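Side-chain contacts in CRISPR-associated protein, Cse1 family (Acidimicrobium ferrooxidans, PDB 4H3T), which probably serves as the large subunit of a type I-E Cascade complex, helping this RNA-guided assembly to recognise foreign DNA in CRISPR immunity: residues 45-48 against 52-55; 56-61 against 194-199; 202-207 against 215-220; 225-230 against 252-257. The protein carries 1 engineered substitution. All blocks are in the same frame, centred on the assembly; numbering follows the deposited sequence.

Interaction 1. Residues 45-48 against 52-55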
loop_
_atom_site.group_PDB
_atom_site.type_symbol
_atom_site.label_atom_id
_atom_site.label_comp_id
_atom_site.label_asym_id
_atom_site.label_seq_id
_atom_site.Cartn_x
_atom_site.Cartn_y
_atom_site.Cartn_z
ATOM N N PHE A 45 11.870 -7.745 -2.848
ATOM C CA PHE A 45 11.079 -8.012 -4.031
ATOM C C PHE A 45 11.442 -7.047 -5.118
ATOM O O PHE A 45 11.808 -5.958 -4.822
ATOM C CB PHE A 45 9.579 -7.907 -3.739
ATOM C CG PHE A 45 9.034 -9.097 -2.998
ATOM C CD1 PHE A 45 8.944 -10.338 -3.617
ATOM C CD2 PHE A 45 8.591 -8.978 -1.685
ATOM C CE1 PHE A 45 8.456 -11.446 -2.915
ATOM C CE2 PHE A 45 8.149 -10.091 -0.979
ATOM C CZ PHE A 45 8.057 -11.297 -1.592
ATOM N N ASP A 46 11.331 -7.453 -6.394
ATOM C CA ASP A 46 11.656 -6.605 -7.522
ATOM C C ASP A 46 10.528 -6.744 -8.533
ATOM O O ASP A 46 10.724 -7.236 -9.629
ATOM C CB ASP A 46 13.006 -7.057 -8.061
ATOM C CG ASP A 46 13.455 -6.269 -9.273
ATOM O OD1 ASP A 46 13.111 -5.097 -9.362
ATOM O OD2 ASP A 46 14.167 -6.833 -10.113
ATOM N N VAL A 47 9.312 -6.349 -8.140
ATOM C CA VAL A 47 8.150 -6.631 -8.987
ATOM C C VAL A 47 7.920 -5.526 -10.018
ATOM O O VAL A 47 8.279 -4.400 -9.821
ATOM C CB VAL A 47 6.868 -6.942 -8.182
ATOM C CG1 VAL A 47 7.067 -8.160 -7.277
ATOM C CG2 VAL A 47 6.405 -5.757 -7.392
ATOM N N ASP A 48 7.140 -5.879 -11.005
ATOM C CA ASP A 48 6.809 -5.186 -12.231
ATOM C C ASP A 48 5.507 -4.294 -12.112
ATOM O O ASP A 48 5.233 -3.465 -12.971
ATOM C CB ASP A 48 6.595 -6.328 -13.333
ATOM C CG ASP A 48 6.044 -7.756 -12.884
ATOM O OD1 ASP A 48 4.953 -8.170 -13.420
ATOM O OD2 ASP A 48 6.717 -8.476 -11.910
ATOM N N LEU A 52 1.400 -6.272 -6.925
ATOM C CA LEU A 52 2.032 -7.555 -6.691
ATOM C C LEU A 52 2.816 -7.615 -5.341
ATOM O O LEU A 52 2.962 -8.689 -4.760
ATOM C CB LEU A 52 2.987 -7.881 -7.838
ATOM C CG LEU A 52 2.343 -8.167 -9.235
ATOM C CD1 LEU A 52 3.458 -8.346 -10.317
ATOM C CD2 LEU A 52 1.593 -9.454 -9.198
ATOM N N GLU A 53 3.445 -6.532 -4.937
ATOM C CA GLU A 53 4.327 -6.598 -3.776
ATOM C C GLU A 53 3.568 -6.872 -2.476
ATOM O O GLU A 53 3.937 -7.826 -1.821
ATOM C CB GLU A 53 5.227 -5.367 -3.700
ATOM C CG GLU A 53 6.271 -5.551 -2.616
ATOM C CD GLU A 53 7.378 -4.525 -2.657
ATOM O OE1 GLU A 53 7.453 -3.800 -3.667
ATOM O OE2 GLU A 53 8.189 -4.458 -1.702
ATOM N N PRO A 54 2.483 -6.173 -2.124
ATOM C CA PRO A 54 1.740 -6.532 -0.882
ATOM C C PRO A 54 1.187 -7.962 -0.948
ATOM O O PRO A 54 1.177 -8.715 0.022
ATOM C CB PRO A 54 0.588 -5.502 -0.855
ATOM C CG PRO A 54 1.017 -4.416 -1.719
ATOM C CD PRO A 54 1.942 -4.941 -2.745
ATOM N N ALA A 55 0.739 -8.369 -2.125
ATOM C CA ALA A 55 0.139 -9.703 -2.298
ATOM C C ALA A 55 1.162 -10.805 -2.109
ATOM O O ALA A 55 0.911 -11.753 -1.332
ATOM C CB ALA A 55 -0.532 -9.796 -3.682
HETATM O O HOH W 1 9.327 -4.422 -5.805
#

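Interaction 2. Residues 56-61 against 194-199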
loop_
_atom_site.group_PDB
_atom_site.type_symbol
_atom_site.label_atom_id
_atom_site.label_comp_id
_atom_site.label_asym_id
_atom_site.label_seq_id
_atom_site.Cartn_x
_atom_site.Cartn_y
_atom_site.Cartn_z
ATOM N N LEU A 56 2.332 -10.640 -2.706
ATOM C CA LEU A 56 3.404 -11.641 -2.600
ATOM C C LEU A 56 4.055 -11.589 -1.203
ATOM O O LEU A 56 4.370 -12.624 -0.659
ATOM C CB LEU A 56 4.459 -11.434 -3.673
ATOM C CG LEU A 56 4.009 -11.740 -5.161
ATOM C CD1 LEU A 56 5.117 -11.355 -6.112
ATOM C CD2 LEU A 56 3.533 -13.185 -5.276
ATOM N N LEU A 57 4.149 -10.416 -0.592
ATOM C CA LEU A 57 4.720 -10.289 0.766
ATOM C C LEU A 57 3.843 -11.025 1.756
ATOM O O LEU A 57 4.354 -11.804 2.544
ATOM C CB LEU A 57 4.898 -8.840 1.184
ATOM C CG LEU A 57 5.353 -8.586 2.663
ATOM C CD1 LEU A 57 6.710 -9.197 2.935
ATOM C CD2 LEU A 57 5.378 -7.144 2.967
ATOM N N ARG A 58 2.514 -10.809 1.696
ATOM C CA ARG A 58 1.585 -11.491 2.593
ATOM C C ARG A 58 1.564 -12.992 2.374
ATOM O O ARG A 58 1.536 -13.730 3.336
ATOM C CB ARG A 58 0.201 -10.893 2.505
ATOM C CG ARG A 58 0.219 -9.530 3.132
ATOM C CD ARG A 58 -0.907 -8.657 2.777
ATOM N NE ARG A 58 -2.204 -9.118 3.263
ATOM C CZ ARG A 58 -2.889 -8.629 4.286
ATOM N NH1 ARG A 58 -2.331 -7.750 5.112
ATOM N NH2 ARG A 58 -4.124 -9.045 4.521
ATOM N N LEU A 59 1.699 -13.454 1.144
ATOM C CA LEU A 59 1.802 -14.893 0.886
ATOM C C LEU A 59 3.012 -15.490 1.595
ATOM O O LEU A 59 2.961 -16.561 2.210
ATOM C CB LEU A 59 1.925 -15.148 -0.634
ATOM C CG LEU A 59 2.367 -16.605 -1.031
ATOM C CD1 LEU A 59 1.291 -17.521 -0.713
ATOM C CD2 LEU A 59 2.629 -16.712 -2.547
ATOM N N VAL A 60 4.142 -14.839 1.409
ATOM C CA VAL A 60 5.417 -15.271 1.985
ATOM C C VAL A 60 5.383 -15.178 3.533
ATOM O O VAL A 60 5.897 -16.082 4.200
ATOM C CB VAL A 60 6.641 -14.533 1.351
ATOM C CG1 VAL A 60 7.938 -14.896 2.043
ATOM C CG2 VAL A 60 6.760 -14.942 -0.110
ATOM N N LEU A 61 4.705 -14.219 4.095
ATOM C CA LEU A 61 4.578 -14.147 5.574
ATOM C C LEU A 61 3.719 -15.293 6.133
ATOM O O LEU A 61 4.031 -15.824 7.172
ATOM C CB LEU A 61 3.949 -12.828 5.965
ATOM C CG LEU A 61 4.853 -11.583 5.853
ATOM C CD1 LEU A 61 4.002 -10.289 5.942
ATOM C CD2 LEU A 61 5.972 -11.601 6.907
ATOM N N ILE A 194 -15.003 -5.910 -4.228
ATOM C CA ILE A 194 -13.579 -5.770 -4.572
ATOM C C ILE A 194 -12.747 -6.691 -3.655
ATOM O O ILE A 194 -13.220 -7.060 -2.583
ATOM C CB ILE A 194 -13.071 -4.334 -4.494
ATOM C CG1 ILE A 194 -13.148 -3.774 -3.038
ATOM C CG2 ILE A 194 -13.861 -3.453 -5.489
ATOM C CD1 ILE A 194 -12.710 -2.345 -2.912
ATOM N N GLY A 195 -11.548 -7.060 -4.081
ATOM C CA GLY A 195 -10.670 -7.870 -3.241
ATOM C C GLY A 195 -10.333 -7.166 -1.937
ATOM O O GLY A 195 -10.358 -5.930 -1.836
ATOM N N TYR A 196 -9.998 -7.948 -0.937
ATOM C CA TYR A 196 -9.714 -7.397 0.379
ATOM C C TYR A 196 -8.501 -6.424 0.403
ATOM O O TYR A 196 -8.588 -5.377 1.031
ATOM C CB TYR A 196 -9.501 -8.526 1.355
ATOM C CG TYR A 196 -9.077 -8.044 2.731
ATOM C CD1 TYR A 196 -10.008 -7.606 3.649
ATOM C CD2 TYR A 196 -7.736 -7.928 3.061
ATOM C CE1 TYR A 196 -9.625 -7.177 4.919
ATOM C CE2 TYR A 196 -7.338 -7.447 4.297
ATOM C CZ TYR A 196 -8.286 -7.159 5.261
ATOM O OH TYR A 196 -7.900 -6.668 6.490
ATOM N N LEU A 197 -7.427 -6.713 -0.339
ATOM C CA LEU A 197 -6.286 -5.799 -0.415
ATOM C C LEU A 197 -6.623 -4.554 -1.218
ATOM O O LEU A 197 -6.037 -3.503 -0.950
ATOM C CB LEU A 197 -5.010 -6.457 -0.952
ATOM C CG LEU A 197 -4.278 -7.368 -0.034
ATOM C CD1 LEU A 197 -2.919 -7.772 -0.633
ATOM C CD2 LEU A 197 -4.020 -6.683 1.312
ATOM N N ALA A 198 -7.551 -4.661 -2.173
ATOM C CA ALA A 198 -8.050 -3.495 -2.916
ATOM C C ALA A 198 -8.880 -2.558 -1.950
ATOM O O ALA A 198 -8.963 -1.360 -2.181
ATOM C CB ALA A 198 -8.894 -3.917 -4.126
ATOM N N TRP A 199 -9.520 -3.133 -0.931
ATOM C CA TRP A 199 -10.308 -2.414 0.046
ATOM C C TRP A 199 -9.469 -1.749 1.129
ATOM O O TRP A 199 -9.766 -0.637 1.531
ATOM C CB TRP A 199 -11.296 -3.376 0.702
ATOM C CG TRP A 199 -12.192 -2.700 1.694
ATOM C CD1 TRP A 199 -13.085 -1.694 1.447
ATOM C CD2 TRP A 199 -12.315 -3.020 3.088
ATOM N NE1 TRP A 199 -13.724 -1.354 2.604
ATOM C CE2 TRP A 199 -13.238 -2.115 3.639
ATOM C CE3 TRP A 199 -11.690 -3.949 3.933
ATOM C CZ2 TRP A 199 -13.543 -2.094 5.007
ATOM C CZ3 TRP A 199 -11.972 -3.912 5.300
ATOM C CH2 TRP A 199 -12.921 -3.018 5.815
#

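Interaction 3. Residues 202-207 against 215-220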
loop_
_atom_site.group_PDB
_atom_site.type_symbol
_atom_site.label_atom_id
_atom_site.label_comp_id
_atom_site.label_asym_id
_atom_site.label_seq_id
_atom_site.Cartn_x
_atom_site.Cartn_y
_atom_site.Cartn_z
ATOM N N PHE A 202 -3.003 -0.469 2.727
ATOM C CA PHE A 202 -1.890 -1.354 3.158
ATOM C C PHE A 202 -0.653 -0.562 3.534
ATOM O O PHE A 202 -0.308 0.395 2.853
ATOM C CB PHE A 202 -1.584 -2.306 2.050
ATOM C CG PHE A 202 -0.353 -3.177 2.236
ATOM C CD1 PHE A 202 -0.440 -4.417 2.862
ATOM C CD2 PHE A 202 0.902 -2.721 1.857
ATOM C CE1 PHE A 202 0.714 -5.186 3.070
ATOM C CE2 PHE A 202 2.018 -3.501 2.013
ATOM C CZ PHE A 202 1.929 -4.717 2.636
ATOM N N VAL A 203 -0.035 -0.917 4.650
ATOM C CA VAL A 203 1.208 -0.333 5.107
ATOM C C VAL A 203 2.056 -1.457 5.690
ATOM O O VAL A 203 1.558 -2.239 6.477
ATOM C CB VAL A 203 1.062 0.870 6.079
ATOM C CG1 VAL A 203 0.290 0.501 7.361
ATOM C CG2 VAL A 203 2.449 1.424 6.446
ATOM N N ALA A 204 3.321 -1.513 5.339
ATOM C CA ALA A 204 4.230 -2.535 5.874
ATOM C C ALA A 204 5.662 -1.998 5.874
ATOM O O ALA A 204 6.087 -1.282 4.957
ATOM C CB ALA A 204 4.151 -3.825 5.074
ATOM N N PRO A 205 6.413 -2.302 6.933
ATOM C CA PRO A 205 7.802 -1.872 6.956
ATOM C C PRO A 205 8.686 -2.770 6.090
ATOM O O PRO A 205 8.474 -3.986 5.946
ATOM C CB PRO A 205 8.184 -2.019 8.438
ATOM C CG PRO A 205 7.383 -3.232 8.855
ATOM C CD PRO A 205 6.065 -3.052 8.167
ATOM N N VAL A 206 9.702 -2.159 5.529
ATOM C CA VAL A 206 10.688 -2.852 4.708
ATOM C C VAL A 206 12.065 -2.517 5.254
ATOM O O VAL A 206 12.363 -1.331 5.528
ATOM C CB VAL A 206 10.499 -2.433 3.229
ATOM C CG1 VAL A 206 11.582 -3.052 2.347
ATOM C CG2 VAL A 206 9.114 -2.835 2.738
ATOM N N GLY A 207 12.827 -3.569 5.545
ATOM C CA GLY A 207 14.175 -3.489 6.092
ATOM C C GLY A 207 15.211 -3.437 4.976
ATOM O O GLY A 207 14.867 -3.150 3.841
ATOM N N LEU A 215 10.938 -10.461 9.156
ATOM C CA LEU A 215 10.914 -10.391 10.629
ATOM C C LEU A 215 10.229 -9.120 11.175
ATOM O O LEU A 215 9.500 -9.229 12.175
ATOM C CB LEU A 215 12.309 -10.529 11.186
ATOM C CG LEU A 215 12.959 -11.941 10.937
ATOM C CD1 LEU A 215 14.333 -11.990 11.494
ATOM C CD2 LEU A 215 12.150 -13.061 11.568
ATOM N N LEU A 216 10.397 -7.958 10.538
ATOM C CA LEU A 216 9.679 -6.720 10.938
ATOM C C LEU A 216 8.180 -6.900 10.828
ATOM O O LEU A 216 7.451 -6.190 11.525
ATOM C CB LEU A 216 10.119 -5.524 10.070
ATOM C CG LEU A 216 11.606 -5.137 10.321
ATOM C CD1 LEU A 216 12.145 -4.186 9.227
ATOM C CD2 LEU A 216 11.768 -4.491 11.678
ATOM N N ASN A 217 7.709 -7.801 9.918
ATOM C CA ASN A 217 6.288 -8.046 9.677
ATOM C C ASN A 217 5.734 -9.264 10.423
ATOM O O ASN A 217 4.493 -9.443 10.442
ATOM C CB ASN A 217 6.023 -8.203 8.174
ATOM C CG ASN A 217 6.013 -6.907 7.464
ATOM O OD1 ASN A 217 4.999 -6.262 7.456
ATOM N ND2 ASN A 217 7.145 -6.453 6.944
ATOM N N LEU A 218 6.612 -10.094 10.989
ATOM C CA LEU A 218 6.217 -11.293 11.716
ATOM C C LEU A 218 5.944 -10.929 13.148
ATOM O O LEU A 218 6.619 -11.342 14.060
ATOM C CB LEU A 218 7.235 -12.408 11.588
ATOM C CG LEU A 218 7.261 -13.083 10.209
ATOM C CD1 LEU A 218 8.587 -13.835 10.060
ATOM C CD2 LEU A 218 6.058 -13.953 10.000
ATOM N N VAL A 219 4.822 -10.247 13.336
ATOM C CA VAL A 219 4.395 -9.859 14.652
ATOM C C VAL A 219 4.144 -11.162 15.493
ATOM O O VAL A 219 3.348 -12.043 15.057
ATOM C CB VAL A 219 3.109 -8.984 14.603
ATOM C CG1 VAL A 219 2.719 -8.535 16.010
ATOM C CG2 VAL A 219 3.252 -7.786 13.650
ATOM N N PRO A 220 4.725 -11.273 16.692
ATOM C CA PRO A 220 4.477 -12.477 17.485
ATOM C C PRO A 220 3.000 -12.612 17.888
ATOM O O PRO A 220 2.317 -11.599 18.106
ATOM C CB PRO A 220 5.406 -12.296 18.683
ATOM C CG PRO A 220 6.548 -11.558 18.134
ATOM C CD PRO A 220 5.825 -10.503 17.284
#

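Interaction 4. Residues 225-230 against 252-257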
loop_
_atom_site.group_PDB
_atom_site.type_symbol
_atom_site.label_atom_id
_atom_site.label_comp_id
_atom_site.label_asym_id
_atom_site.label_seq_id
_atom_site.Cartn_x
_atom_site.Cartn_y
_atom_site.Cartn_z
ATOM N N ASN A 225 -3.421 -7.679 20.844
ATOM C CA ASN A 225 -3.916 -6.337 20.491
ATOM C C ASN A 225 -3.583 -5.912 19.088
ATOM O O ASN A 225 -4.198 -4.971 18.585
ATOM C CB ASN A 225 -3.322 -5.278 21.449
ATOM C CG ASN A 225 -1.773 -5.342 21.597
ATOM O OD1 ASN A 225 -1.165 -6.448 21.746
ATOM N ND2 ASN A 225 -1.088 -4.167 21.606
ATOM N N LEU A 226 -2.563 -6.550 18.458
ATOM C CA LEU A 226 -2.076 -6.204 17.136
ATOM C C LEU A 226 -2.440 -7.198 16.034
ATOM O O LEU A 226 -2.528 -6.791 14.867
ATOM C CB LEU A 226 -0.557 -6.079 17.218
ATOM C CG LEU A 226 0.006 -5.115 18.259
ATOM C CD1 LEU A 226 1.525 -4.982 18.054
ATOM C CD2 LEU A 226 -0.734 -3.685 18.251
ATOM N N ILE A 227 -2.514 -8.499 16.341
ATOM C CA ILE A 227 -2.856 -9.539 15.351
ATOM C C ILE A 227 -3.637 -10.676 15.977
ATOM O O ILE A 227 -3.659 -10.799 17.186
ATOM C CB ILE A 227 -1.581 -10.168 14.707
ATOM C CG1 ILE A 227 -0.618 -10.858 15.760
ATOM C CG2 ILE A 227 -0.836 -9.243 13.913
ATOM C CD1 ILE A 227 0.130 -12.064 15.088
ATOM N N ARG A 228 -4.142 -11.585 15.125
ATOM C CA ARG A 228 -4.661 -12.905 15.510
ATOM C C ARG A 228 -3.843 -13.931 14.748
ATOM O O ARG A 228 -3.792 -13.923 13.495
ATOM C CB ARG A 228 -6.156 -13.104 15.225
ATOM C CG ARG A 228 -7.121 -12.278 16.010
ATOM C CD ARG A 228 -7.469 -12.907 17.357
ATOM N NE ARG A 228 -8.283 -12.005 18.178
ATOM C CZ ARG A 228 -7.818 -10.926 18.795
ATOM N NH1 ARG A 228 -6.533 -10.600 18.703
ATOM N NH2 ARG A 228 -8.640 -10.155 19.505
ATOM N N GLY A 229 -3.200 -14.805 15.491
ATOM C CA GLY A 229 -2.399 -15.894 14.933
ATOM C C GLY A 229 -2.217 -16.971 15.957
ATOM O O GLY A 229 -2.473 -16.722 17.126
ATOM N N GLY A 230 -1.811 -18.153 15.529
ATOM C CA GLY A 230 -1.618 -19.282 16.442
ATOM C C GLY A 230 -1.389 -20.564 15.695
ATOM O O GLY A 230 -1.494 -20.611 14.479
ATOM N N ASP A 252 -9.498 -16.943 10.451
ATOM C CA ASP A 252 -9.059 -17.567 11.697
ATOM C C ASP A 252 -7.831 -16.878 12.283
ATOM O O ASP A 252 -7.517 -17.037 13.446
ATOM C CB ASP A 252 -8.732 -19.040 11.453
ATOM C CG ASP A 252 -9.930 -19.863 11.011
ATOM O OD1 ASP A 252 -11.098 -19.421 11.265
ATOM O OD2 ASP A 252 -9.717 -20.923 10.375
ATOM N N GLY A 253 -7.094 -16.221 11.424
ATOM C CA GLY A 253 -5.860 -15.536 11.765
ATOM C C GLY A 253 -5.169 -15.042 10.509
ATOM O O GLY A 253 -5.733 -15.086 9.386
ATOM N N VAL A 254 -3.917 -14.638 10.678
ATOM C CA VAL A 254 -3.162 -14.047 9.571
ATOM C C VAL A 254 -2.812 -15.008 8.466
ATOM O O VAL A 254 -2.802 -14.577 7.316
ATOM C CB VAL A 254 -1.879 -13.311 9.990
ATOM C CG1 VAL A 254 -2.218 -11.974 10.636
ATOM C CG2 VAL A 254 -0.988 -14.162 10.895
ATOM N N CYS A 255 -2.497 -16.273 8.764
ATOM C CA CYS A 255 -2.171 -17.232 7.685
ATOM C C CYS A 255 -3.353 -17.438 6.779
ATOM O O CYS A 255 -3.154 -17.572 5.577
ATOM C CB CYS A 255 -1.674 -18.562 8.196
ATOM S SG CYS A 255 -0.138 -18.456 9.151
ATOM N N ASP A 256 -4.568 -17.505 7.363
ATOM C CA ASP A 256 -5.828 -17.656 6.632
ATOM C C ASP A 256 -6.069 -16.351 5.797
ATOM O O ASP A 256 -6.189 -16.399 4.577
ATOM C CB ASP A 256 -6.945 -17.924 7.667
ATOM C CG ASP A 256 -8.310 -18.206 7.133
ATOM O OD1 ASP A 256 -8.418 -18.596 5.936
ATOM O OD2 ASP A 256 -9.292 -18.031 7.905
ATOM N N LEU A 257 -5.978 -15.187 6.438
ATOM C CA LEU A 257 -6.257 -13.923 5.777
ATOM C C LEU A 257 -5.267 -13.589 4.691
ATOM O O LEU A 257 -5.671 -13.184 3.601
ATOM C CB LEU A 257 -6.317 -12.784 6.761
ATOM C CG LEU A 257 -6.662 -11.372 6.195
ATOM C CD1 LEU A 257 -7.986 -11.373 5.390
ATOM C CD2 LEU A 257 -6.700 -10.392 7.355
#

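Interaction 1. Residues 45-48 against 52-55
Val47 and Glu53 bring their CA atoms to within 6.5 Å where the loop leaving strand 42-45 runs past the first turn of helix 52-68, a short loop with three residues between the two segments. Val47 carries most of the apolar packing. Its CB packs on Leu52 CB at 4.0 Å, while its CG2 branch rests 3.9 Å from Glu53 CB. The valine thus straddles the bases of two successive helix side chains and does not meet a single tip.

Further along the loop, the carboxylate of Asp48 lies against a methyl, with OD1 3.4 Å from Leu52 CD1 in a van der Waals contact; the Asp48 side chain also touches Arg162 of helix 157-170. At the other end, Phe45 CB comes near the carboxylate carbon of Glu53, whose CG approaches the phenyl ring obliquely, and the ring goes on to pack against Leu56, Leu57 and Val60 of the same helix.

The polar link is indirect. Glu53, with CG anti to the backbone N (chi1 -171°) and an extended chain, holds OE1 2.9 Å from a water that donates to it. The same water accepts from Val47 N at 3.0 Å and donates a weak bond to Phe45 O. Glu53 OE2 has its own mate, a salt bridge to Arg383.

The two carboxylate oxygens of this buried glutamate therefore have separate tasks. One offsets its charge through an arginine, and the other tethers the loop backbone through water, which is likely to favour the ionised acid.

Interaction 2. Residues 56-61 against 194-199
Arg58 reaches Leu197 and Tyr196 because its CG stands anti to the carbonyl carbon, its chain runs on extended at chi2, and a bend at chi3 (66°) then swings the guanidinium across the leucine. The arginine and leucine chains lie alongside each other, running in opposite senses. Leu197 CD2 sits over one face of the guanidinium, 3.6 Å from Arg58 NE and 3.7 Å from Arg58 CZ, displaced toward the rim of the group. The aliphatic part joins in: Arg58 CD is 4.0 Å from the same methyl.

Tyr196 has its CG anti to the backbone N, which carries the ring to the outer end of the arginine, where CE2 is 3.6 Å from Arg58 NH2. Ring and guanidinium planes are 28° apart, yet the approach is oblique.

The contact joins the middle of helix 52-68 to the short helix 196-199, whose N-cap is Gly195. With the CA atoms of Arg58 and Leu197 10.2 Å apart, side chains alone bridge the gap. Asp298 ties both partners together, OD1 forming a salt bridge with Arg58 NH1 and OD2 a hydrogen bond with Tyr196 OH, while His300 ND1 bonds to the same NH1. A leucine in place of Arg58 would probably leave Asp298 without this cationic mate, His300 ND1 without this bond, and the Leu197 methyl without the flat surface it lies on. A bound glycerol, probably from the crystallisation liquor, lies about 4 Å from the Tyr196 side chain at their nearest atoms.

Interaction 3. Residues 202-207 against 215-220
Asn217 and Leu216 of segment 215-220 fold back onto Pro205 of strand 202-206, an outermost strand of a three-stranded antiparallel sheet; the contact packs helix 210-217 on the strand that precedes it. The CA atoms of Pro205 and Leu216 are 6.5 Å apart.

Asn217 sets CG anti to its carbonyl carbon (chi1 -77°), and chi2 of -84° turns the amide so that ND2 and OD1 both face the strand. ND2 donates to Pro205 O at 3.0 Å, with a bent N-H...O angle of 143°; the donor lies in the carbonyl plane, and the acceptor close to the plane of the amide. OD1 rests 3.5 Å from both Pro205 CD and Ala204 CB. The amide is gripped further by Thr213 O, which also accepts from ND2, and by His300 NE2 at OD1. Replacing Asn217 with a valine is likely to cost Pro205 O its side-chain donor and leave His300 NE2 without this partner.

Beside the amide, Pro205 CG packs against Leu216 CB at 3.8 Å, ring and leucine passing each other in antiparallel fashion. The extended chi2 of Leu216 carries CD1 on to Gly207, 3.8 Å from both its N and its CA.

Interaction 4. Residues 225-230 against 252-257
Val254 and Arg228 are joined by the one hydrogen bond across this contact: Val254 N donates to Arg228 O at 2.9 Å. The carbonyl points almost straight at the nitrogen, with a C=O...N angle of 165°, but the N-H itself is bent, at 135°.

Close packing accompanies that bond. Gly253, the N-cap of helix 254-257, has its CA only 3.1 Å from Arg228 O, so a beta carbon there would probably run into that oxygen. Val254 places both methyls about the same oxygen, CG1 and CG2 each at 3.8 Å. Its CG1 also meets Ile227 CG2 at 4.5 Å, a loose apolar touch beside Tyr65, which packs on both residues.

Side-chain polar bonds flank the contact. Asp252 N donates to Asp256 OD2 at 2.8 Å, nearly straight at 167°, using the anti lone pair of an oxygen that also pairs with Arg249. Arg228 sends its guanidinium away from the helix, NH1 bonding to Arg224 O and weakly to Ile227 O.

Asp233 accepts from the N-H groups of Cys255 and Asp256. With Arg228 O on Val254, the first-turn amides of this short helix are thus answered from outside it, and the Asp233 carboxylate probably offsets part of the positive end of its dipole.

How the interactions relate
Helix 52-68 connects interactions 1 and 2: interaction 1 uses its first turn and interaction 2 the next turns, with centres 11 Å apart and Val47 CG1 lying 3.9 Å from Leu56 CD1. Interaction 2 borders the other two, about 14 Å away between centres. Arg58 CD meets Phe202 CE1 at 3.8 Å and Leu61 CD2 meets Asn217 CB at 3.6 Å on the side of interaction 3, while Arg58 NH2 lies 3.8 Å from Leu257 CG of interaction 4. His300 bonds to both Arg58 and Asn217, coupling interactions 2 and 3. Interaction 3 also touches interaction 1, Phe202 CE2 lying 3.8 Å from Pro54 CB, and interaction 4, Val219 O lying 3.2 Å from Ile227 CD1. Interactions 1 and 4 do not touch.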